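Local coordinates for protein beta-carbonic anhydrase (Methanothermobacter thermautotrophicus, PDB 1G5C) that probably catalyses the reversible hydration of carbon dioxide to bicarbonate at a zinc ion, as a beta-class carbonic anhydrase, at residues K26-C32 with D79-V85; R36-L41 with I156-G161; E129-I133 with K164-L168; A71-Y75 with L144-I149. All coordinates share one frame; numbering follows the deposited sequence.

Contact 1. Residues K26-C32 with D79-V85; sequences KLCIITC and DNEIIIV. Unlike the reference sequence in segment 79-85: Asp79 (reference Val). With ZN (zinc ion), chain G.
Lys26 meets the entrance to strand 81-85 through its carbonyl: Lys26 O accepts from Asn80 N at 3.0 Å, and Glu81 N reaches the same oxygen in a longer, weak bond. Its CB rests 3.6 Å from Asp79 CA. From there the chain leads away, bent at chi2 and again at its far end, until NZ bonds to the carbonyls of Leu21 and Ser24. A water closes this edge, accepting from Lys26 N and donating to Asn80 OD1 and Glu81 OE1. Cys28 carries the parallel ladder on, its N giving to Glu81 O and its O receiving Ile83 N at 2.9 Å, while Cys28 CB lies 3.7 Å from Asp79 OD1. Ile30 repeats the pattern two residues on: Ile30 N donates to Ile83 O at 2.8 Å, and Val85 N donates to Ile30 O at 2.7 Å. With CG1 beside the backbone N (chi1 -66°), Ile30 reaches back so that its CD1 touches Ile82 CG2 at 3.6 Å; its side chain and that of Ile84 lie side by side, pointing the same way. The other face has aliphatic Leu27, Ile29, Ile83 and Val85, with Glu81 and Thr31 at its two ends. There Thr31 OG1 donates to Val85 O at 2.7 Å. Backbone pairing beside the apolar Cys28, Ile30, Ile82 and Ile84 face thus yields a firm sheet core, delivering Cys32 to the zinc ion, which His87, Cys90 and a water also bind.

Contact 2. Residues R36-L41 with I156-G161; sequences RLIDLL and IDINTG
Ile158 lies against Arg36 and Leu37 and has the largest share of the contact. Its CG1 branch, anti to the backbone N (chi1 -162°), passes under the arginine at about a right angle: Ile158 CG1 sits 3.6 Å from Arg36 NE, covering one face of the guanidinium towards its rim. The terminal Ile158 CD1 continues to Leu37 CD2, 3.7 Å away. Deeper in, Ile156 divides its two branches, with CG2 on Leu37 CD2 and Ile156 CD1 on Leu41 CD1 at 3.9 Å. Leu40 meets backbone instead, its CD2 resting 3.4 Å from Ile158 O and its CD1 close to Gly161 CA, where there is no side chain to intervene.

The polar link between the segments is indirect. A water in the guanidinium plane accepts from Arg36 NH1 and donates to Asn159 OD1, at 2.8 Å in each case. The same guanidinium forms salt bridges with Asp34 through NE and with Asp89 through NH1, so its rotation is fixed by charge as well as by the isoleucine beneath it. Within 156-161, Asp157 OD1 makes an Asx turn with Asn159 N, extended by Thr160 N into an Asx motif. Arg49 of the second subunit bonds to Arg36 O. A HEPES molecule, probably from the crystallisation liquor, lies beside Arg36. The linked Asp34 and Arg36, close to a zinc-binding cysteine, are consistent with a beta-class carbonic anhydrase active site.

Contact 3. Residues E129-I133 with K164-L168; sequences EENVI and KPLYL
Glu129 opens the helical segment by turning its carboxylate to Lys164. The ammonium group of Lys164 donates to Glu129 OE2 at 2.8 Å, coming from the syn side and only 16° out of the carboxylate plane, in a salt bridge between two side chains that cross at about a right angle. The lysine reaches it fully extended, with CG anti to the backbone N (chi1 169°), whereas Glu129 leans its CB and carboxylate carbon on Leu166 as well: Glu129 CD is 3.9 Å from Leu166 CD2. The ion pair therefore lies beside an aliphatic patch, at the surface of the molecule.

Nearly a turn further, buried Val132 touches the same leucine, its CB 3.7 Å from Leu166 CD1. That methyl also touches Glu129 O, so it sits between this carbonyl oxygen and the valine side chain. What brings Leu166 here is a classic beta bulge: Leu166 and Tyr167 both face Gly153 of strand 150-156, and the chain turns a corner at Leu166. Strand 163-165 is the outermost on that side of the mixed sheet within the chain, antiparallel to its neighbour, and helix 128-141 packs across the corner.

Ile133 follows with its CD1 laid 3.8 Å from Leu166 CB and 4.0 Å from Tyr167 CB, catching both bulge residues at their roots. The ring of Tyr167 then leads away along the helix to Val136 and Lys140, and its hydroxyl bonds to Asp169.

Contact 4. Residues A71-Y75 with L144-I149; sequences AVAIY and LIPESI. With CA (calcium ion), chain H.
Tyr75 donates its hydroxyl to the carbonyl of Leu144, OH to O 2.5 Å, a bond made by a buried tyrosine. The phenol comes in well above the carbonyl plane, 47° out of it, while from the ring's side the oxygen is met at the edge, near the plane of the aromatic system. Pro146 touches the same hydroxyl, with its CD 3.2 Å from Tyr75 OH, and its CG lies 3.9 Å from Tyr75 CE2, so the polar bond is flanked by proline carbons.

Beside it Ile74 supplies the apolar part. Its CD1 meets Ile145 CD1 at 3.8 Å, the two side chains crossing at about a right angle, and its other branch, Ile74 CG2, meets Ile149 CD1 at 3.8 Å. CG1 beside the backbone N (chi1 -61°) carries CD1 to Ile145, where it also comes near Ile149, while CG2 goes to Ile149 and covers one face of the Tyr75 ring towards its rim.

Behind these contacts stands a type I beta turn from Pro146 to Ile149, closed by Ile149 N to Pro146 O at 3.0 Å. On the far side of the turn Glu147 O binds a calcium ion, and a calcium-bound water donates to Ile149 O. On the other flank Leu144 and Tyr75 also pack on Val113 and Val109 of the second subunit. Helix 64-77 is the helix of the beta-alpha-beta crossover from strand 53-57 to strand 81-87, here packed on the loop that enters strand 150-156, in an alpha/beta carbonic anhydrase fold.

Overall arrangement
The parallel strands of contact 1 form the middle of the mixed sheet, and the other three contacts each touch them. Contact 2 packs on their C-terminal ends, beside the zinc site, through Leu37 and Leu41; contact 4 lies near their N-terminal ends, where Asp79 follows helix 64-77. The centres of contacts 2 and 4 are about 27 Å apart on opposite sides of the chain's centre, yet both reach the second subunit. Contact 3, its centre about 13 Å from that of contact 1, packs helix 128-141 against the corner at Leu166. Contact 1 closes before contact 3 opens, whereas it interleaves with contacts 2 and 4, so distant sequence is tied into one compact domain around the metal-bearing sheet.

Contact 1. Residues K26-C32 with D79-V85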
loop_
_atom_site.group_PDB
_atom_site.type_symbol
_atom_site.label_atom_id
_atom_site.label_comp_id
_atom_site.label_asym_id
_atom_site.label_seq_id
_atom_site.Cartn_x
_atom_site.Cartn_y
_atom_site.Cartn_z
ATOM N N LYS A 26 -11.480 -2.658 -13.210
ATOM C CA LYS A 26 -10.389 -1.774 -12.793
ATOM C C LYS A 26 -10.620 -1.687 -11.294
ATOM O O LYS A 26 -11.378 -0.846 -10.804
ATOM C CB LYS A 26 -10.500 -0.404 -13.456
ATOM C CG LYS A 26 -10.822 -0.434 -14.935
ATOM C CD LYS A 26 -9.653 -0.839 -15.782
ATOM C CE LYS A 26 -9.850 -0.344 -17.226
ATOM N NZ LYS A 26 -10.997 -0.991 -17.948
ATOM N N LEU A 27 -9.943 -2.589 -10.598
ATOM C CA LEU A 27 -10.048 -2.816 -9.155
ATOM C C LEU A 27 -8.964 -2.272 -8.219
ATOM O O LEU A 27 -7.763 -2.297 -8.530
ATOM C CB LEU A 27 -10.076 -4.329 -8.926
ATOM C CG LEU A 27 -11.254 -5.175 -8.477
ATOM C CD1 LEU A 27 -11.195 -6.549 -9.145
ATOM C CD2 LEU A 27 -11.193 -5.329 -6.974
ATOM N N CYS A 28 -9.390 -1.821 -7.046
ATOM C CA CYS A 28 -8.445 -1.384 -6.022
ATOM C C CYS A 28 -8.905 -2.065 -4.746
ATOM O O CYS A 28 -10.076 -1.943 -4.355
ATOM C CB CYS A 28 -8.457 0.123 -5.804
ATOM S SG CYS A 28 -7.356 0.569 -4.411
ATOM N N ILE A 29 -7.995 -2.798 -4.110
ATOM C CA ILE A 29 -8.299 -3.505 -2.872
ATOM C C ILE A 29 -7.595 -2.783 -1.719
ATOM O O ILE A 29 -6.406 -2.430 -1.810
ATOM C CB ILE A 29 -7.764 -4.978 -2.889
ATOM C CG1 ILE A 29 -8.258 -5.746 -4.122
ATOM C CG2 ILE A 29 -8.185 -5.691 -1.615
ATOM C CD1 ILE A 29 -9.735 -6.092 -4.105
ATOM N N ILE A 30 -8.326 -2.555 -0.636
ATOM C CA ILE A 30 -7.751 -1.932 0.550
ATOM C C ILE A 30 -7.855 -2.987 1.663
ATOM O O ILE A 30 -8.952 -3.466 1.976
ATOM C CB ILE A 30 -8.530 -0.655 0.957
ATOM C CG1 ILE A 30 -8.354 0.419 -0.122
ATOM C CG2 ILE A 30 -8.010 -0.125 2.288
ATOM C CD1 ILE A 30 -9.270 1.628 0.018
ATOM N N THR A 31 -6.721 -3.371 2.240
ATOM C CA THR A 31 -6.748 -4.368 3.296
ATOM C C THR A 31 -5.649 -4.164 4.342
ATOM O O THR A 31 -5.001 -3.101 4.386
ATOM C CB THR A 31 -6.714 -5.809 2.689
ATOM O OG1 THR A 31 -7.014 -6.773 3.719
ATOM C CG2 THR A 31 -5.336 -6.107 2.036
ATOM N N CYS A 32 -5.446 -5.162 5.195
ATOM C CA CYS A 32 -4.480 -5.044 6.281
ATOM C C CYS A 32 -3.104 -5.613 5.943
ATOM O O CYS A 32 -2.960 -6.393 4.999
ATOM C CB CYS A 32 -5.046 -5.726 7.548
ATOM S SG CYS A 32 -4.025 -5.536 9.046
ATOM N N ASP A 79 -9.292 3.196 -12.073
ATOM C CA ASP A 79 -10.057 2.363 -11.143
ATOM C C ASP A 79 -11.465 2.900 -10.954
ATOM O O ASP A 79 -11.667 4.105 -10.759
ATOM C CB ASP A 79 -9.341 2.281 -9.797
ATOM C CG ASP A 79 -8.134 1.388 -9.864
ATOM O OD1 ASP A 79 -7.256 1.486 -8.989
ATOM O OD2 ASP A 79 -8.069 0.571 -10.799
ATOM N N ASN A 80 -12.438 2.004 -11.021
ATOM C CA ASN A 80 -13.825 2.413 -10.866
ATOM C C ASN A 80 -14.519 1.554 -9.825
ATOM O O ASN A 80 -15.725 1.629 -9.655
ATOM C CB ASN A 80 -14.564 2.349 -12.222
ATOM C CG ASN A 80 -14.595 0.956 -12.818
ATOM O OD1 ASN A 80 -14.571 -0.045 -12.101
ATOM N ND2 ASN A 80 -14.668 0.885 -14.150
ATOM N N GLU A 81 -13.741 0.739 -9.120
ATOM C CA GLU A 81 -14.292 -0.111 -8.071
ATOM C C GLU A 81 -13.261 -0.322 -6.969
ATOM O O GLU A 81 -12.128 -0.743 -7.226
ATOM C CB GLU A 81 -14.717 -1.467 -8.648
ATOM C CG GLU A 81 -15.261 -2.458 -7.616
ATOM C CD GLU A 81 -16.051 -3.592 -8.258
ATOM O OE1 GLU A 81 -15.722 -3.977 -9.405
ATOM O OE2 GLU A 81 -17.001 -4.104 -7.622
ATOM N N ILE A 82 -13.661 -0.030 -5.740
ATOM C CA ILE A 82 -12.774 -0.189 -4.595
ATOM C C ILE A 82 -13.419 -1.162 -3.617
ATOM O O ILE A 82 -14.627 -1.075 -3.359
ATOM C CB ILE A 82 -12.565 1.158 -3.854
ATOM C CG1 ILE A 82 -11.948 2.187 -4.797
ATOM C CG2 ILE A 82 -11.681 0.938 -2.621
ATOM C CD1 ILE A 82 -11.872 3.584 -4.205
ATOM N N ILE A 83 -12.620 -2.075 -3.073
ATOM C CA ILE A 83 -13.114 -3.054 -2.107
ATOM C C ILE A 83 -12.241 -3.046 -0.862
ATOM O O ILE A 83 -11.037 -3.355 -0.927
ATOM C CB ILE A 83 -13.091 -4.516 -2.668
ATOM C CG1 ILE A 83 -13.895 -4.613 -3.958
ATOM C CG2 ILE A 83 -13.684 -5.474 -1.636
ATOM C CD1 ILE A 83 -13.805 -5.998 -4.649
ATOM N N ILE A 84 -12.822 -2.668 0.269
ATOM C CA ILE A 84 -12.062 -2.701 1.504
ATOM C C ILE A 84 -12.289 -4.113 2.018
ATOM O O ILE A 84 -13.434 -4.603 1.997
ATOM C CB ILE A 84 -12.594 -1.693 2.548
ATOM C CG1 ILE A 84 -12.427 -0.258 2.025
ATOM C CG2 ILE A 84 -11.861 -1.904 3.885
ATOM C CD1 ILE A 84 -13.069 0.834 2.919
ATOM N N VAL A 85 -11.214 -4.787 2.431
ATOM C CA VAL A 85 -11.333 -6.134 2.973
ATOM C C VAL A 85 -10.705 -6.212 4.370
ATOM O O VAL A 85 -9.471 -6.165 4.536
ATOM C CB VAL A 85 -10.654 -7.200 2.062
ATOM C CG1 VAL A 85 -10.866 -8.603 2.651
ATOM C CG2 VAL A 85 -11.230 -7.138 0.654
HETATM ZN ZN ZN G . -5.280 -6.913 10.575
HETATM O O HOH W 1 -14.415 -2.826 -12.129
HETATM O O HOH W 2 -4.028 -8.042 11.705
#

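Contact 2. Residues R36-L41 with I156-G161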
loop_
_atom_site.group_PDB
_atom_site.type_symbol
_atom_site.label_atom_id
_atom_site.label_comp_id
_atom_site.label_asym_id
_atom_site.label_seq_id
_atom_site.Cartn_x
_atom_site.Cartn_y
_atom_site.Cartn_z
ATOM N N ARG A 36 -1.042 -13.186 7.409
ATOM C CA ARG A 36 -1.885 -14.313 7.023
ATOM C C ARG A 36 -2.727 -14.040 5.779
ATOM O O ARG A 36 -3.377 -14.951 5.240
ATOM C CB ARG A 36 -2.790 -14.705 8.191
ATOM C CG ARG A 36 -2.004 -15.208 9.383
ATOM C CD ARG A 36 -2.894 -15.324 10.582
ATOM N NE ARG A 36 -3.199 -14.004 11.118
ATOM C CZ ARG A 36 -3.999 -13.790 12.156
ATOM N NH1 ARG A 36 -4.595 -14.809 12.787
ATOM N NH2 ARG A 36 -4.182 -12.552 12.576
ATOM N N LEU A 37 -2.726 -12.790 5.328
ATOM C CA LEU A 37 -3.479 -12.430 4.130
ATOM C C LEU A 37 -2.642 -12.658 2.878
ATOM O O LEU A 37 -3.175 -12.699 1.768
ATOM C CB LEU A 37 -3.913 -10.961 4.186
ATOM C CG LEU A 37 -5.003 -10.662 5.218
ATOM C CD1 LEU A 37 -5.167 -9.157 5.424
ATOM C CD2 LEU A 37 -6.311 -11.301 4.741
ATOM N N ILE A 38 -1.330 -12.786 3.041
ATOM C CA ILE A 38 -0.472 -13.010 1.878
ATOM C C ILE A 38 -0.890 -14.342 1.258
ATOM O O ILE A 38 -1.110 -15.316 1.985
ATOM C CB ILE A 38 1.027 -13.082 2.277
ATOM C CG1 ILE A 38 1.463 -11.754 2.907
ATOM C CG2 ILE A 38 1.895 -13.361 1.030
ATOM C CD1 ILE A 38 2.883 -11.797 3.506
ATOM N N ASP A 39 -1.030 -14.361 -0.070
ATOM C CA ASP A 39 -1.414 -15.562 -0.824
ATOM C C ASP A 39 -2.891 -15.900 -0.636
ATOM O O ASP A 39 -3.655 -15.960 -1.594
ATOM C CB ASP A 39 -0.558 -16.780 -0.392
ATOM C CG ASP A 39 -0.268 -17.756 -1.551
ATOM O OD1 ASP A 39 -1.038 -17.779 -2.536
ATOM O OD2 ASP A 39 0.738 -18.516 -1.472
ATOM N N LEU A 40 -3.297 -16.130 0.606
ATOM C CA LEU A 40 -4.689 -16.472 0.891
ATOM C C LEU A 40 -5.703 -15.463 0.324
ATOM O O LEU A 40 -6.700 -15.852 -0.298
ATOM C CB LEU A 40 -4.894 -16.595 2.402
ATOM C CG LEU A 40 -6.302 -16.919 2.919
ATOM C CD1 LEU A 40 -6.839 -18.204 2.282
ATOM C CD2 LEU A 40 -6.238 -17.089 4.417
ATOM N N LEU A 41 -5.446 -14.173 0.518
ATOM C CA LEU A 41 -6.385 -13.153 0.041
ATOM C C LEU A 41 -6.528 -13.172 -1.483
ATOM O O LEU A 41 -7.646 -13.087 -2.023
ATOM C CB LEU A 41 -5.938 -11.768 0.511
ATOM C CG LEU A 41 -6.888 -10.612 0.164
ATOM C CD1 LEU A 41 -8.314 -10.898 0.688
ATOM C CD2 LEU A 41 -6.326 -9.316 0.768
ATOM N N ILE A 156 -12.992 -10.925 5.620
ATOM C CA ILE A 156 -12.597 -12.293 5.313
ATOM C C ILE A 156 -12.205 -13.068 6.577
ATOM O O ILE A 156 -11.596 -12.505 7.482
ATOM C CB ILE A 156 -11.388 -12.310 4.313
ATOM C CG1 ILE A 156 -11.121 -13.739 3.834
ATOM C CG2 ILE A 156 -10.113 -11.747 4.990
ATOM C CD1 ILE A 156 -10.075 -13.810 2.683
ATOM N N ASP A 157 -12.574 -14.349 6.638
ATOM C CA ASP A 157 -12.189 -15.211 7.761
ATOM C C ASP A 157 -10.690 -15.452 7.555
ATOM O O ASP A 157 -10.292 -16.033 6.548
ATOM C CB ASP A 157 -12.938 -16.550 7.697
ATOM C CG ASP A 157 -12.598 -17.468 8.870
ATOM O OD1 ASP A 157 -11.398 -17.796 9.070
ATOM O OD2 ASP A 157 -13.530 -17.860 9.598
ATOM N N ILE A 158 -9.864 -15.029 8.507
ATOM C CA ILE A 158 -8.426 -15.153 8.357
ATOM C C ILE A 158 -7.874 -16.585 8.254
ATOM O O ILE A 158 -6.752 -16.800 7.774
ATOM C CB ILE A 158 -7.702 -14.354 9.485
ATOM C CG1 ILE A 158 -6.235 -14.099 9.097
ATOM C CG2 ILE A 158 -7.796 -15.095 10.828
ATOM C CD1 ILE A 158 -6.057 -13.275 7.811
ATOM N N ASN A 159 -8.658 -17.573 8.660
ATOM C CA ASN A 159 -8.183 -18.945 8.573
ATOM C C ASN A 159 -8.715 -19.731 7.380
ATOM O O ASN A 159 -8.029 -20.605 6.862
ATOM C CB ASN A 159 -8.519 -19.695 9.864
ATOM C CG ASN A 159 -7.929 -19.023 11.087
ATOM O OD1 ASN A 159 -6.721 -18.803 11.162
ATOM N ND2 ASN A 159 -8.778 -18.682 12.044
ATOM N N THR A 160 -9.923 -19.412 6.932
ATOM C CA THR A 160 -10.543 -20.145 5.835
ATOM C C THR A 160 -10.599 -19.399 4.491
ATOM O O THR A 160 -10.711 -20.031 3.440
ATOM C CB THR A 160 -11.985 -20.555 6.217
ATOM O OG1 THR A 160 -12.833 -19.397 6.172
ATOM C CG2 THR A 160 -12.029 -21.143 7.654
ATOM N N GLY A 161 -10.528 -18.067 4.519
ATOM C CA GLY A 161 -10.586 -17.300 3.281
ATOM C C GLY A 161 -12.013 -17.000 2.841
ATOM O O GLY A 161 -12.253 -16.372 1.804
HETATM O O HOH W 3 -4.743 -17.616 12.775
#

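Contact 3. Residues E129-I133 with K164-L168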
loop_
_atom_site.group_PDB
_atom_site.type_symbol
_atom_site.label_atom_id
_atom_site.label_comp_id
_atom_site.label_asym_id
_atom_site.label_seq_id
_atom_site.Cartn_x
_atom_site.Cartn_y
_atom_site.Cartn_z
ATOM N N GLU A 129 -15.633 -5.454 11.773
ATOM C CA GLU A 129 -16.706 -5.140 10.837
ATOM C C GLU A 129 -17.051 -3.658 10.816
ATOM O O GLU A 129 -17.294 -3.084 9.746
ATOM C CB GLU A 129 -17.961 -5.968 11.144
ATOM C CG GLU A 129 -17.703 -7.481 11.191
ATOM C CD GLU A 129 -18.990 -8.301 11.166
ATOM O OE1 GLU A 129 -20.051 -7.756 11.539
ATOM O OE2 GLU A 129 -18.943 -9.486 10.782
ATOM N N GLU A 130 -17.064 -3.024 11.982
ATOM C CA GLU A 130 -17.397 -1.608 12.024
ATOM C C GLU A 130 -16.291 -0.769 11.386
ATOM O O GLU A 130 -16.549 0.272 10.779
ATOM C CB GLU A 130 -17.648 -1.152 13.466
ATOM C CG GLU A 130 -16.604 -1.594 14.467
ATOM C CD GLU A 130 -17.018 -1.296 15.908
ATOM O OE1 GLU A 130 -16.793 -0.158 16.375
ATOM O OE2 GLU A 130 -17.584 -2.199 16.561
ATOM N N ASN A 131 -15.052 -1.211 11.529
ATOM C CA ASN A 131 -13.946 -0.479 10.907
ATOM C C ASN A 131 -14.111 -0.477 9.387
ATOM O O ASN A 131 -13.861 0.539 8.728
ATOM C CB ASN A 131 -12.616 -1.114 11.282
ATOM C CG ASN A 131 -11.462 -0.426 10.626
ATOM O OD1 ASN A 131 -11.288 0.777 10.784
ATOM N ND2 ASN A 131 -10.665 -1.182 9.869
ATOM N N VAL A 132 -14.536 -1.607 8.820
ATOM C CA VAL A 132 -14.753 -1.689 7.381
ATOM C C VAL A 132 -15.888 -0.742 6.916
ATOM O O VAL A 132 -15.735 0.017 5.947
ATOM C CB VAL A 132 -15.100 -3.130 6.942
ATOM C CG1 VAL A 132 -15.578 -3.119 5.489
ATOM C CG2 VAL A 132 -13.867 -4.043 7.066
ATOM N N ILE A 133 -17.028 -0.802 7.599
ATOM C CA ILE A 133 -18.169 0.042 7.272
ATOM C C ILE A 133 -17.749 1.499 7.373
ATOM O O ILE A 133 -18.108 2.321 6.535
ATOM C CB ILE A 133 -19.351 -0.213 8.244
ATOM C CG1 ILE A 133 -19.912 -1.620 8.023
ATOM C CG2 ILE A 133 -20.463 0.832 8.015
ATOM C CD1 ILE A 133 -20.455 -1.831 6.640
ATOM N N LYS A 164 -17.356 -12.463 3.767
ATOM C CA LYS A 164 -18.672 -12.096 4.259
ATOM C C LYS A 164 -18.894 -10.644 3.827
ATOM O O LYS A 164 -18.111 -9.768 4.159
ATOM C CB LYS A 164 -18.728 -12.210 5.780
ATOM C CG LYS A 164 -19.981 -11.579 6.376
ATOM C CD LYS A 164 -19.948 -11.580 7.891
ATOM C CE LYS A 164 -21.224 -10.922 8.477
ATOM N NZ LYS A 164 -21.178 -10.871 9.969
ATOM N N PRO A 165 -19.944 -10.377 3.044
ATOM C CA PRO A 165 -20.128 -8.981 2.648
ATOM C C PRO A 165 -20.712 -8.121 3.763
ATOM O O PRO A 165 -21.592 -8.569 4.496
ATOM C CB PRO A 165 -21.040 -9.083 1.416
ATOM C CG PRO A 165 -21.837 -10.314 1.685
ATOM C CD PRO A 165 -20.834 -11.279 2.288
ATOM N N LEU A 166 -20.192 -6.900 3.908
ATOM C CA LEU A 166 -20.673 -5.963 4.923
ATOM C C LEU A 166 -21.459 -4.851 4.243
ATOM O O LEU A 166 -22.438 -4.342 4.783
ATOM C CB LEU A 166 -19.504 -5.371 5.721
ATOM C CG LEU A 166 -18.760 -6.417 6.576
ATOM C CD1 LEU A 166 -17.586 -5.786 7.303
ATOM C CD2 LEU A 166 -19.744 -7.031 7.588
ATOM N N TYR A 167 -21.017 -4.470 3.052
ATOM C CA TYR A 167 -21.692 -3.435 2.296
ATOM C C TYR A 167 -21.421 -3.626 0.829
ATOM O O TYR A 167 -20.275 -3.736 0.402
ATOM C CB TYR A 167 -21.238 -2.042 2.726
ATOM C CG TYR A 167 -21.829 -0.940 1.867
ATOM C CD1 TYR A 167 -21.229 -0.577 0.660
ATOM C CD2 TYR A 167 -23.026 -0.309 2.225
ATOM C CE1 TYR A 167 -21.801 0.376 -0.177
ATOM C CE2 TYR A 167 -23.608 0.649 1.394
ATOM C CZ TYR A 167 -22.990 0.984 0.199
ATOM O OH TYR A 167 -23.560 1.919 -0.631
ATOM N N LEU A 168 -22.493 -3.671 0.055
ATOM C CA LEU A 168 -22.373 -3.833 -1.388
ATOM C C LEU A 168 -22.941 -2.661 -2.150
ATOM O O LEU A 168 -24.124 -2.310 -1.994
ATOM C CB LEU A 168 -23.070 -5.112 -1.863
ATOM C CG LEU A 168 -22.413 -6.435 -1.413
ATOM C CD1 LEU A 168 -23.174 -7.616 -2.052
ATOM C CD2 LEU A 168 -20.929 -6.462 -1.852
#

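Contact 4. Residues A71-Y75 with L144-I149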
loop_
_atom_site.group_PDB
_atom_site.type_symbol
_atom_site.label_atom_id
_atom_site.label_comp_id
_atom_site.label_asym_id
_atom_site.label_seq_id
_atom_site.Cartn_x
_atom_site.Cartn_y
_atom_site.Cartn_z
ATOM N N ALA A 71 -7.144 7.619 -4.791
ATOM C CA ALA A 71 -7.386 8.662 -5.795
ATOM C C ALA A 71 -6.386 8.485 -6.960
ATOM O O ALA A 71 -6.747 8.661 -8.131
ATOM C CB ALA A 71 -7.223 10.051 -5.171
ATOM N N VAL A 72 -5.132 8.164 -6.640
ATOM C CA VAL A 72 -4.153 7.939 -7.693
ATOM C C VAL A 72 -4.642 6.786 -8.557
ATOM O O VAL A 72 -4.621 6.863 -9.785
ATOM C CB VAL A 72 -2.754 7.579 -7.120
ATOM C CG1 VAL A 72 -1.860 6.960 -8.223
ATOM C CG2 VAL A 72 -2.088 8.845 -6.567
ATOM N N ALA A 73 -5.112 5.725 -7.905
ATOM C CA ALA A 73 -5.601 4.561 -8.622
ATOM C C ALA A 73 -6.773 4.941 -9.538
ATOM O O ALA A 73 -6.866 4.467 -10.673
ATOM C CB ALA A 73 -6.025 3.507 -7.638
ATOM N N ILE A 74 -7.663 5.800 -9.047
ATOM C CA ILE A 74 -8.820 6.222 -9.832
ATOM C C ILE A 74 -8.479 7.131 -11.020
ATOM O O ILE A 74 -8.815 6.827 -12.164
ATOM C CB ILE A 74 -9.855 6.960 -8.942
ATOM C CG1 ILE A 74 -10.371 6.021 -7.839
ATOM C CG2 ILE A 74 -11.016 7.440 -9.790
ATOM C CD1 ILE A 74 -11.163 6.709 -6.729
ATOM N N TYR A 75 -7.783 8.228 -10.763
ATOM C CA TYR A 75 -7.497 9.175 -11.829
ATOM C C TYR A 75 -6.371 8.805 -12.793
ATOM O O TYR A 75 -6.435 9.136 -13.977
ATOM C CB TYR A 75 -7.243 10.553 -11.210
ATOM C CG TYR A 75 -8.397 11.005 -10.337
ATOM C CD1 TYR A 75 -8.204 11.329 -8.993
ATOM C CD2 TYR A 75 -9.699 11.055 -10.850
ATOM C CE1 TYR A 75 -9.278 11.689 -8.182
ATOM C CE2 TYR A 75 -10.779 11.413 -10.055
ATOM C CZ TYR A 75 -10.566 11.723 -8.724
ATOM O OH TYR A 75 -11.654 12.047 -7.937
ATOM N N LEU A 144 -12.584 13.559 -2.947
ATOM C CA LEU A 144 -11.592 13.017 -3.883
ATOM C C LEU A 144 -12.109 11.735 -4.535
ATOM O O LEU A 144 -11.573 11.273 -5.546
ATOM C CB LEU A 144 -10.285 12.688 -3.159
ATOM C CG LEU A 144 -9.242 13.789 -3.067
ATOM C CD1 LEU A 144 -8.054 13.312 -2.239
ATOM C CD2 LEU A 144 -8.805 14.167 -4.474
ATOM N N ILE A 145 -13.140 11.147 -3.942
ATOM C CA ILE A 145 -13.704 9.915 -4.482
ATOM C C ILE A 145 -15.034 10.213 -5.200
ATOM O O ILE A 145 -16.032 10.544 -4.553
ATOM C CB ILE A 145 -13.959 8.894 -3.345
ATOM C CG1 ILE A 145 -12.695 8.725 -2.486
ATOM C CG2 ILE A 145 -14.393 7.562 -3.935
ATOM C CD1 ILE A 145 -11.434 8.277 -3.267
ATOM N N PRO A 146 -15.064 10.101 -6.542
ATOM C CA PRO A 146 -16.299 10.371 -7.293
ATOM C C PRO A 146 -17.363 9.338 -6.952
ATOM O O PRO A 146 -17.045 8.164 -6.703
ATOM C CB PRO A 146 -15.861 10.265 -8.761
ATOM C CG PRO A 146 -14.395 10.556 -8.726
ATOM C CD PRO A 146 -13.938 9.850 -7.456
ATOM N N GLU A 147 -18.627 9.756 -6.940
ATOM C CA GLU A 147 -19.688 8.813 -6.622
ATOM C C GLU A 147 -19.831 7.771 -7.702
ATOM O O GLU A 147 -20.394 6.739 -7.461
ATOM C CB GLU A 147 -21.022 9.522 -6.376
ATOM C CG GLU A 147 -21.047 10.241 -5.045
ATOM C CD GLU A 147 -22.413 10.802 -4.695
ATOM O OE1 GLU A 147 -23.279 10.871 -5.602
ATOM O OE2 GLU A 147 -22.606 11.191 -3.517
ATOM N N SER A 148 -19.302 8.012 -8.895
ATOM C CA SER A 148 -19.399 6.982 -9.923
ATOM C C SER A 148 -18.519 5.756 -9.565
ATOM O O SER A 148 -18.592 4.716 -10.226
ATOM C CB SER A 148 -18.969 7.537 -11.275
ATOM O OG SER A 148 -17.630 7.979 -11.233
ATOM N N ILE A 149 -17.692 5.879 -8.525
ATOM C CA ILE A 149 -16.827 4.769 -8.103
ATOM C C ILE A 149 -17.576 3.815 -7.156
ATOM O O ILE A 149 -18.177 4.247 -6.176
ATOM C CB ILE A 149 -15.552 5.293 -7.367
ATOM C CG1 ILE A 149 -14.856 6.370 -8.211
ATOM C CG2 ILE A 149 -14.590 4.142 -7.102
ATOM C CD1 ILE A 149 -14.513 5.923 -9.653
HETATM CA CA CA H . -22.454 5.433 -7.494
HETATM O O HOH W 4 -20.615 3.874 -6.447
#